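5-Carboxyvanillate Decarboxylase (Novosphingobium aromaticivorans, PDB 4QRN) probably removes a carboxylate group from 5-carboxyvanillate as a metal-dependent member of the amidohydrolase family, here holding manganese and a nitro-substituted substrate analogue. Local coordinates at residues S68-Y73 and Y337-V342; T127-A132 and P158-R163. All coordinates share one frame; numbering follows the deposited sequence.

How the contacts relate
Starting from the N terminus, the chain lays down strand 38-44 and soon reaches helix 64-75, which carries the first half of contact 1. Strand 106-111 and helix 122-142 follow, and here contact 2 begins. It closes early: after strand 147-149, the start of helix 158-170 returns to helix 122-142, with 25 residues between the segments. Contact 1 closes only at 337-342, past strand 331-332, so its long loop encloses the whole of contact 2 and the two do not cross. Contact 1 brings helix 64-75 and the loop after strand 331-332 together at the inhibitor pocket; contact 2 joins neighbouring outer helices, and the centres of the two contacts lie about 25 Å apart.

Contact 1: residues S68-Y73 and Y337-V342; sequences SLWGFY and YPYQYV. With 1DF (4-hydroxy-3-methoxy-5-nitrobenzoic acid), chain F.
Tyr73 and Tyr339 form a T-shaped pair in the wall of the inhibitor pocket, beside the manganese site. The edge of Tyr339 points at the face of Tyr73 with the planes at 69°, and CE1 of Tyr339 lies 4.0 Å from Tyr73 CZ. Phe72 CD2 sits over the centre of the other Tyr73 face, so this ring is clamped from both sides. Its OH donates a short 2.5 Å hydrogen bond to carboxylate O2 of 1DF and is also hydrogen-bonded to Arg80 NH1. With CG anti to its carbonyl carbon (chi1 -61°), Tyr339 lays one face over the inhibitor ring, CD2 lying 3.4 Å from CZ of 1DF. The Tyr339 hydroxyl is hydrogen-bonded to Thr112 OG1 and stands 3.7 Å from CZ2 of Trp70, whose NE1 is held by Ser113 O. Replacing Tyr339 by alanine would probably leave the inhibitor ring without a cover on this side, the Tyr73 face without its edge partner and Thr112 without its hydroxyl mate. Helix 64-75 here meets the loop between strand 331-332 and helix 343-350, while Leu88 of helix 79-89 and Ala43 of strand 38-44 pack against Tyr339.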
ATOM      1  N   SER A  68      -6.499   1.733  20.017  1.00  8.03           N
ATOM      2  CA  SER A  68      -6.008   0.454  19.501  1.00  8.45           C
ATOM      3  C   SER A  68      -4.529   0.239  19.807  1.00  8.64           C
ATOM      4  O   SER A  68      -4.140  -0.796  20.330  1.00 10.07           O
ATOM      5  CB  SER A  68      -6.245   0.421  18.008  1.00  8.80           C
ATOM      6  OG  SER A  68      -5.736  -0.783  17.472  1.00  9.83           O
ATOM      7  N   LEU A  69      -3.699   1.212  19.469  1.00  7.88           N
ATOM      8  CA  LEU A  69      -2.253   1.045  19.546  1.00  7.86           C
ATOM      9  C   LEU A  69      -1.749   1.110  20.987  1.00  7.95           C
ATOM     10  O   LEU A  69      -1.019   0.217  21.440  1.00  8.72           O
ATOM     11  CB  LEU A  69      -1.589   2.155  18.712  1.00  9.08           C
ATOM     12  CG  LEU A  69      -0.066   2.158  18.634  1.00 10.40           C
ATOM     13  CD1 LEU A  69       0.425   0.912  17.920  1.00 12.03           C
ATOM     14  CD2 LEU A  69       0.406   3.417  17.927  1.00 10.29           C
ATOM     15  N   TRP A  70      -2.132   2.173  21.698  1.00  8.49           N
ATOM     16  CA  TRP A  70      -1.608   2.402  23.036  1.00  8.65           C
ATOM     17  C   TRP A  70      -2.445   1.714  24.111  1.00  8.86           C
ATOM     18  O   TRP A  70      -1.911   1.365  25.147  1.00  9.46           O
ATOM     19  CB  TRP A  70      -1.341   3.906  23.288  1.00  8.84           C
ATOM     20  CG  TRP A  70      -0.060   4.231  22.572  1.00  8.07           C
ATOM     21  CD1 TRP A  70       0.103   4.896  21.387  1.00  8.42           C
ATOM     22  CD2 TRP A  70       1.220   3.733  22.931  1.00  8.46           C
ATOM     23  NE1 TRP A  70       1.427   4.864  20.995  1.00  9.11           N
ATOM     24  CE2 TRP A  70       2.126   4.147  21.927  1.00  8.80           C
ATOM     25  CE3 TRP A  70       1.695   2.965  24.002  1.00  9.92           C
ATOM     26  CZ2 TRP A  70       3.459   3.805  21.950  1.00  9.79           C
ATOM     27  CZ3 TRP A  70       3.045   2.650  24.025  1.00 10.98           C
ATOM     28  CH2 TRP A  70       3.895   3.076  23.009  1.00 10.74           C
ATOM     29  N   GLY A  71      -3.727   1.455  23.859  1.00  9.64           N
ATOM     30  CA  GLY A  71      -4.449   0.536  24.729  1.00 11.30           C
ATOM     31  C   GLY A  71      -3.728  -0.811  24.743  1.00 11.86           C
ATOM     32  O   GLY A  71      -3.569  -1.470  25.780  1.00 14.67           O
ATOM     33  N   PHE A  72      -3.244  -1.232  23.580  1.00 10.89           N
ATOM     34  CA  PHE A  72      -2.489  -2.489  23.487  1.00 11.62           C
ATOM     35  C   PHE A  72      -1.135  -2.401  24.195  1.00 10.84           C
ATOM     36  O   PHE A  72      -0.876  -3.150  25.140  1.00 11.75           O
ATOM     37  CB  PHE A  72      -2.314  -2.925  22.018  1.00 11.67           C
ATOM     38  CG  PHE A  72      -1.515  -4.197  21.851  1.00 11.15           C
ATOM     39  CD1 PHE A  72      -2.067  -5.423  22.212  1.00 12.07           C
ATOM     40  CD2 PHE A  72      -0.214  -4.174  21.359  1.00 12.10           C
ATOM     41  CE1 PHE A  72      -1.334  -6.601  22.055  1.00 12.20           C
ATOM     42  CE2 PHE A  72       0.521  -5.342  21.212  1.00 12.77           C
ATOM     43  CZ  PHE A  72      -0.042  -6.559  21.565  1.00 13.12           C
ATOM     44  N   TYR A  73      -0.257  -1.494  23.784  1.00  9.94           N
ATOM     45  CA  TYR A  73       1.083  -1.541  24.365  1.00 10.56           C
ATOM     46  C   TYR A  73       1.102  -1.186  25.836  1.00 10.62           C
ATOM     47  O   TYR A  73       1.912  -1.739  26.584  1.00 11.87           O
ATOM     48  CB  TYR A  73       2.104  -0.689  23.571  1.00 10.34           C
ATOM     49  CG  TYR A  73       2.445  -1.361  22.270  1.00 10.24           C
ATOM     50  CD1 TYR A  73       3.100  -2.592  22.262  1.00 10.77           C
ATOM     51  CD2 TYR A  73       2.078  -0.803  21.059  1.00  9.49           C
ATOM     52  CE1 TYR A  73       3.349  -3.250  21.072  1.00 10.51           C
ATOM     53  CE2 TYR A  73       2.329  -1.460  19.871  1.00  9.92           C
ATOM     54  CZ  TYR A  73       2.954  -2.674  19.883  1.00 10.14           C
ATOM     55  OH  TYR A  73       3.179  -3.349  18.712  1.00 11.09           O
ATOM     56  N   TYR A 337      13.856  -1.124  16.531  1.00  6.95           N
ATOM     57  CA  TYR A 337      13.868  -1.508  17.943  1.00  7.15           C
ATOM     58  C   TYR A 337      12.914  -0.584  18.711  1.00  7.52           C
ATOM     59  O   TYR A 337      12.926   0.619  18.477  1.00  8.07           O
ATOM     60  CB  TYR A 337      15.265  -1.329  18.476  1.00  7.92           C
ATOM     61  CG  TYR A 337      15.432  -1.622  19.948  1.00  7.63           C
ATOM     62  CD1 TYR A 337      15.271  -0.621  20.913  1.00  7.88           C
ATOM     63  CD2 TYR A 337      15.786  -2.900  20.381  1.00  7.88           C
ATOM     64  CE1 TYR A 337      15.482  -0.870  22.259  1.00  8.25           C
ATOM     65  CE2 TYR A 337      15.992  -3.168  21.747  1.00  8.13           C
ATOM     66  CZ  TYR A 337      15.845  -2.141  22.672  1.00  7.93           C
ATOM     67  OH  TYR A 337      16.074  -2.351  24.021  1.00  8.76           O
ATOM     68  N   PRO A 338      12.121  -1.100  19.666  1.00  6.94           N
ATOM     69  CA  PRO A 338      12.058  -2.488  20.140  1.00  7.05           C
ATOM     70  C   PRO A 338      10.892  -3.263  19.540  1.00  6.78           C
ATOM     71  O   PRO A 338      10.648  -4.399  19.964  1.00  7.46           O
ATOM     72  CB  PRO A 338      11.878  -2.297  21.648  1.00  7.80           C
ATOM     73  CG  PRO A 338      10.962  -1.105  21.743  1.00  8.10           C
ATOM     74  CD  PRO A 338      11.428  -0.187  20.604  1.00  7.64           C
ATOM     75  N   TYR A 339      10.164  -2.651  18.608  1.00  6.67           N
ATOM     76  CA  TYR A 339       9.029  -3.310  17.990  1.00  7.11           C
ATOM     77  C   TYR A 339       9.411  -4.533  17.174  1.00  6.71           C
ATOM     78  O   TYR A 339       8.611  -5.458  17.010  1.00  7.60           O
ATOM     79  CB  TYR A 339       8.244  -2.313  17.126  1.00  7.47           C
ATOM     80  CG  TYR A 339       7.710  -1.167  17.970  1.00  7.21           C
ATOM     81  CD1 TYR A 339       6.603  -1.347  18.792  1.00  6.97           C
ATOM     82  CD2 TYR A 339       8.308   0.092  17.952  1.00  7.39           C
ATOM     83  CE1 TYR A 339       6.121  -0.330  19.596  1.00  7.26           C
ATOM     84  CE2 TYR A 339       7.842   1.132  18.765  1.00  6.99           C
ATOM     85  CZ  TYR A 339       6.730   0.908  19.560  1.00  7.07           C
ATOM     86  OH  TYR A 339       6.229   1.900  20.351  1.00  7.78           O
ATOM     87  N   GLN A 340      10.626  -4.528  16.633  1.00  6.95           N
ATOM     88  CA  GLN A 340      11.108  -5.617  15.811  1.00  7.01           C
ATOM     89  C   GLN A 340      12.594  -5.851  16.104  1.00  7.63           C
ATOM     90  O   GLN A 340      13.468  -5.549  15.286  1.00  9.39           O
ATOM     91  CB  GLN A 340      10.826  -5.329  14.340  1.00  8.47           C
ATOM     92  CG  GLN A 340      10.972  -6.556  13.460  1.00  8.72           C
ATOM     93  CD  GLN A 340      10.158  -6.448  12.180  1.00  8.11           C
ATOM     94  OE1 GLN A 340       9.228  -5.640  12.075  1.00  8.22           O
ATOM     95  NE2 GLN A 340      10.529  -7.255  11.187  1.00  8.57           N
ATOM     96  N   TYR A 341      12.865  -6.380  17.294  1.00  8.16           N
ATOM     97  CA  TYR A 341      14.222  -6.603  17.790  1.00  8.26           C
ATOM     98  C   TYR A 341      14.563  -8.069  17.584  1.00  8.19           C
ATOM     99  O   TYR A 341      14.186  -8.910  18.389  1.00  9.41           O
ATOM    100  CB  TYR A 341      14.258  -6.244  19.283  1.00  9.21           C
ATOM    101  CG  TYR A 341      15.569  -6.523  19.977  1.00  8.93           C
ATOM    102  CD1 TYR A 341      16.776  -6.042  19.472  1.00  8.68           C
ATOM    103  CD2 TYR A 341      15.605  -7.246  21.159  1.00 10.38           C
ATOM    104  CE1 TYR A 341      17.982  -6.273  20.111  1.00  8.31           C
ATOM    105  CE2 TYR A 341      16.802  -7.498  21.812  1.00 10.99           C
ATOM    106  CZ  TYR A 341      17.990  -7.016  21.286  1.00  9.20           C
ATOM    107  OH  TYR A 341      19.183  -7.273  21.917  1.00 10.10           O
ATOM    108  N   VAL A 342      15.240  -8.377  16.486  1.00  7.64           N
ATOM    109  CA  VAL A 342      15.412  -9.769  16.068  1.00  8.04           C
ATOM    110  C   VAL A 342      16.840  -9.998  15.618  1.00  7.49           C
ATOM    111  O   VAL A 342      17.250  -9.574  14.544  1.00  8.02           O
ATOM    112  CB  VAL A 342      14.447 -10.141  14.912  1.00  9.17           C
ATOM    113  CG1 VAL A 342      14.525 -11.633  14.649  1.00  9.70           C
ATOM    114  CG2 VAL A 342      13.004  -9.667  15.200  1.00 10.56           C
TER
HETATM  115  C1  1DF F 402       4.945  -0.739  15.817  0.91  7.13           C
HETATM  116  CO1 1DF F 402       5.797  -0.750  14.749  0.91  7.49           C
HETATM  117  CO2 1DF F 402       4.776   0.456  16.550  0.91  7.25           C
HETATM  118  CM1 1DF F 402       6.541   0.455  14.516  0.91  7.35           C
HETATM  119  CM2 1DF F 402       5.616   1.537  16.372  0.91  7.21           C
HETATM  120  OM  1DF F 402       5.527   2.697  17.088  0.91  7.81           O
HETATM  121  CZ  1DF F 402       6.619   1.515  15.415  0.91  6.97           C
HETATM  122  CC  1DF F 402       4.132  -1.924  16.188  0.91  7.68           C
HETATM  123  CV  1DF F 402       4.358   2.883  17.887  0.91  8.43           C
HETATM  124  O1  1DF F 402       4.614  -3.100  15.912  0.91  8.13           O
HETATM  125  O2  1DF F 402       3.050  -1.746  16.757  0.91  8.02           O
HETATM  126  O3  1DF F 402       7.530   2.440  15.334  0.91  7.96           O
HETATM  127  N   1DF F 402       7.057   0.598  13.111  0.91 10.98           N
HETATM  128  O11 1DF F 402       7.582   1.603  12.721  0.91 12.10           O
HETATM  129  O22 1DF F 402       6.773  -0.323  12.297  0.91 12.55           O

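Contact 2: residues T127-A132 and P158-R163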
ATOM      1  N   THR A 127       4.998  21.444  26.189  1.00 11.51           N
ATOM      2  CA  THR A 127       5.750  21.150  27.388  1.00 11.89           C
ATOM      3  C   THR A 127       6.301  19.732  27.376  1.00 10.54           C
ATOM      4  O   THR A 127       7.467  19.495  27.689  1.00 11.43           O
ATOM      5  CB  THR A 127       4.862  21.369  28.612  1.00 14.18           C
ATOM      6  OG1 THR A 127       4.522  22.761  28.692  1.00 15.88           O
ATOM      7  CG2 THR A 127       5.561  20.976  29.905  1.00 14.88           C
ATOM      8  N   LEU A 128       5.461  18.772  26.998  1.00 10.29           N
ATOM      9  CA  LEU A 128       5.900  17.386  27.008  1.00 10.54           C
ATOM     10  C   LEU A 128       6.892  17.104  25.887  1.00  9.95           C
ATOM     11  O   LEU A 128       7.787  16.295  26.064  1.00 10.15           O
ATOM     12  CB  LEU A 128       4.705  16.426  26.945  1.00 11.41           C
ATOM     13  CG  LEU A 128       3.846  16.444  28.217  1.00 12.49           C
ATOM     14  CD1 LEU A 128       2.700  15.484  28.050  1.00 13.10           C
ATOM     15  CD2 LEU A 128       4.650  16.125  29.489  1.00 13.44           C
ATOM     16  N   ALA A 129       6.725  17.745  24.739  1.00  9.08           N
ATOM     17  CA  ALA A 129       7.713  17.576  23.662  1.00  9.40           C
ATOM     18  C   ALA A 129       9.056  18.162  24.096  1.00  8.83           C
ATOM     19  O   ALA A 129      10.103  17.576  23.827  1.00  8.84           O
ATOM     20  CB  ALA A 129       7.232  18.247  22.392  1.00  9.93           C
ATOM     21  N   THR A 130       9.033  19.334  24.734  1.00  9.44           N
ATOM     22  CA  THR A 130      10.270  19.945  25.224  1.00  9.55           C
ATOM     23  C   THR A 130      10.983  18.995  26.179  1.00  9.60           C
ATOM     24  O   THR A 130      12.186  18.781  26.065  1.00  9.78           O
ATOM     25  CB  THR A 130       9.965  21.264  25.959  1.00 10.95           C
ATOM     26  OG1 THR A 130       9.441  22.204  25.015  1.00 10.98           O
ATOM     27  CG2 THR A 130      11.235  21.821  26.619  1.00 11.52           C
ATOM     28  N   ARG A 131      10.221  18.410  27.107  1.00  9.96           N
ATOM     29  CA  ARG A 131      10.789  17.485  28.073  1.00 10.25           C
ATOM     30  C   ARG A 131      11.334  16.222  27.401  1.00  9.80           C
ATOM     31  O   ARG A 131      12.418  15.751  27.757  1.00  9.95           O
ATOM     32  CB  ARG A 131       9.756  17.145  29.160  1.00 11.34           C
ATOM     33  CG  ARG A 131       9.493  18.331  30.092  1.00 13.09           C
ATOM     34  CD  ARG A 131       8.178  18.187  30.805  1.00 15.66           C
ATOM     35  NE  ARG A 131       8.177  17.125  31.804  1.00 17.53           N
ATOM     36  CZ  ARG A 131       8.617  17.247  33.058  1.00 20.33           C
ATOM     37  NH1 ARG A 131       9.141  18.390  33.494  1.00 21.23           N
ATOM     38  NH2 ARG A 131       8.543  16.204  33.878  1.00 22.18           N
ATOM     39  N   ALA A 132      10.612  15.687  26.420  1.00  8.90           N
ATOM     40  CA  ALA A 132      11.083  14.491  25.731  1.00  8.94           C
ATOM     41  C   ALA A 132      12.360  14.806  24.955  1.00  8.48           C
ATOM     42  O   ALA A 132      13.270  13.984  24.902  1.00  9.14           O
ATOM     43  CB  ALA A 132      10.013  13.955  24.775  1.00 10.02           C
ATOM     44  N   PRO A 158       2.750  25.026  14.409  1.00 10.42           N
ATOM     45  CA  PRO A 158       3.877  24.960  13.469  1.00 10.79           C
ATOM     46  C   PRO A 158       4.973  25.967  13.763  1.00 10.57           C
ATOM     47  O   PRO A 158       6.134  25.668  13.508  1.00 10.65           O
ATOM     48  CB  PRO A 158       3.234  25.214  12.093  1.00 11.93           C
ATOM     49  CG  PRO A 158       1.817  24.907  12.272  1.00 13.17           C
ATOM     50  CD  PRO A 158       1.468  25.221  13.718  1.00 11.28           C
ATOM     51  N   GLU A 159       4.629  27.129  14.295  1.00 11.03           N
ATOM     52  CA  GLU A 159       5.643  28.122  14.580  1.00 11.92           C
ATOM     53  C   GLU A 159       6.505  27.701  15.771  1.00 11.51           C
ATOM     54  O   GLU A 159       7.734  27.848  15.742  1.00 11.43           O
ATOM     55  CB  GLU A 159       4.987  29.483  14.806  1.00 14.41           C
ATOM     56  CG  GLU A 159       4.343  30.003  13.517  1.00 17.85           C
ATOM     57  CD  GLU A 159       3.537  31.256  13.717  1.00 21.19           C
ATOM     58  OE1 GLU A 159       3.848  32.009  14.670  1.00 22.28           O
ATOM     59  OE2 GLU A 159       2.594  31.481  12.918  1.00 23.42           O
ATOM     60  N   TRP A 160       5.893  27.133  16.806  1.00 11.47           N
ATOM     61  CA  TRP A 160       6.682  26.594  17.910  1.00 10.81           C
ATOM     62  C   TRP A 160       7.548  25.451  17.410  1.00 10.24           C
ATOM     63  O   TRP A 160       8.721  25.325  17.771  1.00 10.43           O
ATOM     64  CB  TRP A 160       5.801  26.104  19.064  1.00 10.68           C
ATOM     65  CG  TRP A 160       6.612  25.480  20.153  1.00 11.80           C
ATOM     66  CD1 TRP A 160       7.202  26.128  21.196  1.00 14.29           C
ATOM     67  CD2 TRP A 160       6.965  24.097  20.285  1.00 11.58           C
ATOM     68  NE1 TRP A 160       7.883  25.231  21.976  1.00 15.11           N
ATOM     69  CE2 TRP A 160       7.759  23.978  21.433  1.00 13.68           C
ATOM     70  CE3 TRP A 160       6.672  22.946  19.551  1.00 11.10           C
ATOM     71  CZ2 TRP A 160       8.281  22.757  21.855  1.00 13.35           C
ATOM     72  CZ3 TRP A 160       7.203  21.724  19.961  1.00 11.67           C
ATOM     73  CH2 TRP A 160       7.989  21.643  21.113  1.00 13.06           C
ATOM     74  N   SER A 161       6.967  24.609  16.552  1.00  9.49           N
ATOM     75  CA  SER A 161       7.715  23.476  16.016  1.00  9.41           C
ATOM     76  C   SER A 161       8.950  23.932  15.242  1.00  8.95           C
ATOM     77  O   SER A 161      10.005  23.323  15.340  1.00  9.11           O
ATOM     78  CB  SER A 161       6.815  22.609  15.141  1.00  8.98           C
ATOM     79  OG  SER A 161       5.816  21.940  15.914  1.00  9.41           O
ATOM     80  N   ALA A 162       8.817  25.028  14.498  1.00  8.96           N
ATOM     81  CA  ALA A 162       9.958  25.604  13.796  1.00  9.45           C
ATOM     82  C   ALA A 162      11.039  26.037  14.790  1.00  9.43           C
ATOM     83  O   ALA A 162      12.231  25.790  14.575  1.00  9.89           O
ATOM     84  CB  ALA A 162       9.506  26.770  12.931  1.00  9.70           C
ATOM     85  N   ARG A 163      10.637  26.691  15.881  1.00  9.81           N
ATOM     86  CA  ARG A 163      11.610  27.054  16.912  1.00 10.31           C
ATOM     87  C   ARG A 163      12.286  25.826  17.512  1.00  9.60           C
ATOM     88  O   ARG A 163      13.489  25.869  17.810  1.00 10.20           O
ATOM     89  CB  ARG A 163      10.967  27.899  18.030  1.00 11.61           C
ATOM     90  CG  ARG A 163      10.461  29.235  17.519  1.00 13.24           C
ATOM     91  CD  ARG A 163      10.011  30.184  18.624  1.00 15.04           C
ATOM     92  NE  ARG A 163       8.915  29.713  19.483  1.00 16.03           N
ATOM     93  CZ  ARG A 163       7.610  29.895  19.250  1.00 16.48           C
ATOM     94  NH1 ARG A 163       7.176  30.457  18.124  1.00 17.19           N
ATOM     95  NH2 ARG A 163       6.719  29.471  20.140  1.00 17.05           N
TER
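Trp160 reaches across to Ala129 and Thr130, and its side chain can be followed outward atom by atom. At the root, the guanidinium of Arg163, one turn further along the same helix, turns a face to Trp160 CA, and its NH2 lies 3.7 Å from Trp160 CB. From CB the chain runs with CG anti to the backbone N (chi1 177°), which sends the indole off its own helix toward 127-132. CD1, on the pyrrole side, is still close to Arg163, 3.5 Å from NH2. On the benzene side, CE3 lies back against the helix it came from, 3.4 Å from Ser161 N. Only further out does the ring meet its neighbour. The two helices, 122-142 and 158-170, follow the consecutive parallel strands 106-111 and 147-149, so they are adjacent outer helices of the beta/alpha barrel expected for an amidohydrolase, and the indole bridges the groove between them. Near the tip, CZ3 is 4.2 Å from Ala129 CB, and CH2 comes closer to that methyl, at 3.7 Å, meeting it obliquely. CZ2 carries the other touch: Thr130 OG1 lies at the ring edge, near its plane, 3.4 Å away. That oxygen is on the backbone-N side of Thr130 (chi1 -65°), from where it hydrogen-bonds Arg126 O one turn back in its own helix; toward the indole it makes contact without a hydrogen bond. Thr130 also touches Glu164 and Arg167, further along helix 158-170. At the N-terminal start of that helix, Trp160 N is hydrogen-bonded to Asp157 OD1, while Ala129 packs also on Val116 and Thr152 in neighbouring loops.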